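Long-range contact in cupin 2 conserved barrel domain protein (Leptotrichia buccalis, PDB 3RNS), which is of unknown function but carries a conserved cupin barrel domain, a fold shared by many small-molecule-binding proteins and enzymes: residues L153-M158 with K219-L224. Numbering follows the deposited sequence. Where two conformers were deposited one is given.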
ATOM      1  N   LEU A 153       5.557  10.883   5.700  1.00 43.88           N
ATOM      2  CA  LEU A 153       5.274   9.738   4.850  1.00 40.97           C
ATOM      3  C   LEU A 153       6.534   9.184   4.174  1.00 40.02           C
ATOM      4  O   LEU A 153       7.321   9.924   3.540  1.00 40.50           O
ATOM      5  CB  LEU A 153       4.253  10.161   3.787  1.00 40.75           C
ATOM      6  CG  LEU A 153       3.818   9.096   2.794  1.00 41.41           C
ATOM      7  CD1 LEU A 153       3.034   7.979   3.521  1.00 40.89           C
ATOM      8  CD2 LEU A 153       3.003   9.728   1.622  1.00 42.47           C
ATOM      9  N   VAL A 154       6.734   7.883   4.336  1.00 38.07           N
ATOM     10  CA  VAL A 154       7.818   7.162   3.683  1.00 37.56           C
ATOM     11  C   VAL A 154       7.252   5.918   3.031  1.00 35.31           C
ATOM     12  O   VAL A 154       6.498   5.145   3.688  1.00 35.42           O
ATOM     13  CB  VAL A 154       8.961   6.805   4.685  1.00 38.82           C
ATOM     14  CG1 VAL A 154      10.077   5.963   4.016  1.00 38.45           C
ATOM     15  CG2 VAL A 154       9.506   8.073   5.295  1.00 40.64           C
HETATM   16  N   MSE A 155       7.556   5.733   1.739  1.00 33.82           N
HETATM   17  CA  MSE A 155       7.134   4.529   1.025  0.70 32.60           C
HETATM   18  C   MSE A 155       8.329   3.911   0.340  1.00 31.66           C
HETATM   19  O   MSE A 155       9.081   4.590  -0.357  1.00 31.93           O
HETATM   20  CB  MSE A 155       6.022   4.806  -0.015  0.70 32.84           C
HETATM   21  CG  MSE A 155       4.743   5.406   0.586  0.70 37.22           C
HETATM   22 SE   MSE A 155       3.386   5.905  -0.729  0.42 38.74          SE
HETATM   23  CE  MSE A 155       2.874   4.137  -1.348  0.70 35.55           C
ATOM     24  N   THR A 156       8.483   2.619   0.537  1.00 30.19           N
ATOM     25  CA  THR A 156       9.633   1.910   0.050  1.00 30.39           C
ATOM     26  C   THR A 156       9.219   0.543  -0.416  1.00 29.33           C
ATOM     27  O   THR A 156       8.338  -0.085   0.209  1.00 28.26           O
ATOM     28  CB  THR A 156      10.649   1.803   1.210  1.00 33.13           C
ATOM     29  OG1 THR A 156      11.100   3.128   1.531  1.00 33.44           O
ATOM     30  CG2 THR A 156      11.852   0.956   0.825  1.00 33.03           C
ATOM     31  N   ILE A 157       9.814   0.078  -1.519  1.00 28.98           N
ATOM     32  CA  ILE A 157       9.614  -1.277  -1.990  0.60 29.43           C
ATOM     33  C   ILE A 157      10.894  -2.092  -1.778  1.00 29.99           C
ATOM     34  O   ILE A 157      11.997  -1.576  -1.999  1.00 29.30           O
ATOM     35  CB  ILE A 157       9.130  -1.284  -3.506  0.60 30.92           C
ATOM     36  CG1 ILE A 157       9.292  -2.654  -4.153  0.60 33.14           C
ATOM     37  CG2 ILE A 157       9.812  -0.240  -4.359  0.60 31.41           C
ATOM     38  CD1 ILE A 157       8.185  -3.583  -3.775  0.60 36.24           C
HETATM   39  N   MSE A 158      10.748  -3.357  -1.388  1.00 29.34           N
HETATM   40  CA  MSE A 158      11.913  -4.194  -1.065  1.00 31.38           C
HETATM   41  C   MSE A 158      11.746  -5.599  -1.560  1.00 29.23           C
HETATM   42  O   MSE A 158      10.640  -6.120  -1.536  1.00 31.23           O
HETATM   43  CB  MSE A 158      12.150  -4.247   0.450  1.00 30.86           C
HETATM   44  CG  MSE A 158      11.975  -2.872   1.153  1.00 38.64           C
HETATM   45 SE   MSE A 158      12.325  -2.980   3.105  0.60 47.50          SE
HETATM   46  CE  MSE A 158      14.160  -3.399   3.078  1.00 45.42           C
ATOM     47  N   LYS A 219       8.630 -10.060  -1.860  1.00 27.52           N
ATOM     48  CA  LYS A 219       8.699  -8.611  -2.041  1.00 27.84           C
ATOM     49  C   LYS A 219       7.574  -7.950  -1.230  1.00 26.90           C
ATOM     50  O   LYS A 219       6.470  -8.514  -1.065  1.00 26.60           O
ATOM     51  CB  LYS A 219       8.540  -8.235  -3.547  1.00 27.43           C
ATOM     52  CG  LYS A 219       9.646  -8.689  -4.423  1.00 29.52           C
ATOM     53  CD  LYS A 219       9.368  -8.408  -5.895  1.00 28.58           C
ATOM     54  CE  LYS A 219      10.412  -9.000  -6.743  1.00 32.29           C
ATOM     55  NZ  LYS A 219      10.202  -8.671  -8.149  1.00 29.23           N
HETATM   56  N   MSE A 220       7.855  -6.750  -0.745  1.00 27.05           N
HETATM   57  CA  MSE A 220       6.885  -5.974  -0.033  1.00 27.72           C
HETATM   58  C   MSE A 220       6.976  -4.482  -0.322  1.00 27.19           C
HETATM   59  O   MSE A 220       8.022  -3.943  -0.675  1.00 28.76           O
HETATM   60  CB  MSE A 220       7.113  -6.173   1.467  1.00 27.86           C
HETATM   61  CG  MSE A 220       8.575  -5.876   1.904  1.00 31.70           C
HETATM   62 SE   MSE A 220       8.788  -5.642   3.888  0.60 44.70          SE
HETATM   63  CE  MSE A 220       7.971  -3.949   3.990  1.00 37.41           C
ATOM     64  N   LEU A 221       5.851  -3.825  -0.159  1.00 26.46           N
ATOM     65  CA  LEU A 221       5.740  -2.403  -0.091  1.00 26.92           C
ATOM     66  C   LEU A 221       5.531  -1.998   1.367  1.00 27.19           C
ATOM     67  O   LEU A 221       4.653  -2.547   2.082  1.00 27.52           O
ATOM     68  CB  LEU A 221       4.538  -1.928  -0.919  1.00 27.45           C
ATOM     69  CG  LEU A 221       4.012  -0.478  -0.778  1.00 27.98           C
ATOM     70  CD1 LEU A 221       5.035   0.577  -1.316  1.00 24.87           C
ATOM     71  CD2 LEU A 221       2.601  -0.383  -1.454  1.00 26.51           C
ATOM     72  N   LEU A 222       6.280  -1.001   1.788  1.00 27.98           N
ATOM     73  CA  LEU A 222       6.193  -0.444   3.145  1.00 29.19           C
ATOM     74  C   LEU A 222       5.696   0.986   3.068  1.00 30.86           C
ATOM     75  O   LEU A 222       6.284   1.826   2.351  1.00 29.89           O
ATOM     76  CB  LEU A 222       7.578  -0.454   3.818  1.00 31.10           C
ATOM     77  CG  LEU A 222       7.680   0.281   5.197  1.00 37.78           C
ATOM     78  CD1 LEU A 222       6.952  -0.536   6.264  1.00 36.90           C
ATOM     79  CD2 LEU A 222       9.121   0.573   5.634  1.00 42.30           C
ATOM     80  N   ILE A 223       4.626   1.279   3.815  1.00 30.69           N
ATOM     81  CA  ILE A 223       4.086   2.625   3.879  1.00 30.91           C
ATOM     82  C   ILE A 223       4.131   2.972   5.347  1.00 33.28           C
ATOM     83  O   ILE A 223       3.366   2.401   6.166  1.00 33.11           O
ATOM     84  CB  ILE A 223       2.624   2.743   3.339  1.00 30.57           C
ATOM     85  CG1 ILE A 223       2.478   2.250   1.874  1.00 27.99           C
ATOM     86  CG2 ILE A 223       2.112   4.235   3.426  1.00 27.04           C
ATOM     87  CD1 ILE A 223       1.014   1.879   1.524  1.00 28.47           C
ATOM     88  N   LEU A 224       5.000   3.920   5.676  1.00 33.79           N
ATOM     89  CA  LEU A 224       5.144   4.433   7.029  1.00 36.78           C
ATOM     90  C   LEU A 224       4.539   5.833   7.137  1.00 39.31           C
ATOM     91  O   LEU A 224       4.961   6.749   6.416  1.00 39.41           O
ATOM     92  CB  LEU A 224       6.614   4.476   7.406  1.00 37.54           C
ATOM     93  CG  LEU A 224       7.042   5.148   8.709  1.00 40.57           C
ATOM     94  CD1 LEU A 224       6.412   4.387   9.869  1.00 42.44           C
ATOM     95  CD2 LEU A 224       8.628   5.203   8.812  1.00 38.69           C
TER
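Ile223 presents its branched side chain to Leu153 and Met155, and its two branches divide between these neighbours. Its CG2 fits a shallow hollow made by both, 3.9 Å from Leu153 CD1 and 4.0 Å from Met155 CG. With chi1 at -57°, CG1 stands beside the backbone N and meets the selenomethionine end, CG1 of Ile223 lying 3.8 Å from CE of Met155; both Met155 contacts are those of one of its two modelled conformers and so are less certain than that with Leu153. Ile106 of strand 101-108, in another sheet, touches all three side chains. An alanine at Ile223 would probably open a gap there, leaving Leu153 CD1 and the Met155 chain without the branches they pack against.

The other face carries Val154, Thr156, Met158, Met220, Leu222 and Leu224. Two of its three cross-strand pairs meet near their roots: Val154 CB is 4.3 Å from Leu224 CB, and Met158 CB is 4.2 Å from Met220 CG. Thr156 OG1 is hydrogen-bonded to Asn146 ND2 on strand 142-150.

Between the faces the backbones run antiparallel at 171°. Three hydrogen-bonded pairs supply six bonds; Leu224 N, for example, reaches Val154 O at 2.8 Å and 173°. Joining two inner strands of a cupin barrel sheet, the contact thus satisfies its facing main-chain polar groups internally, leaving largely apolar side chains to pack on either face.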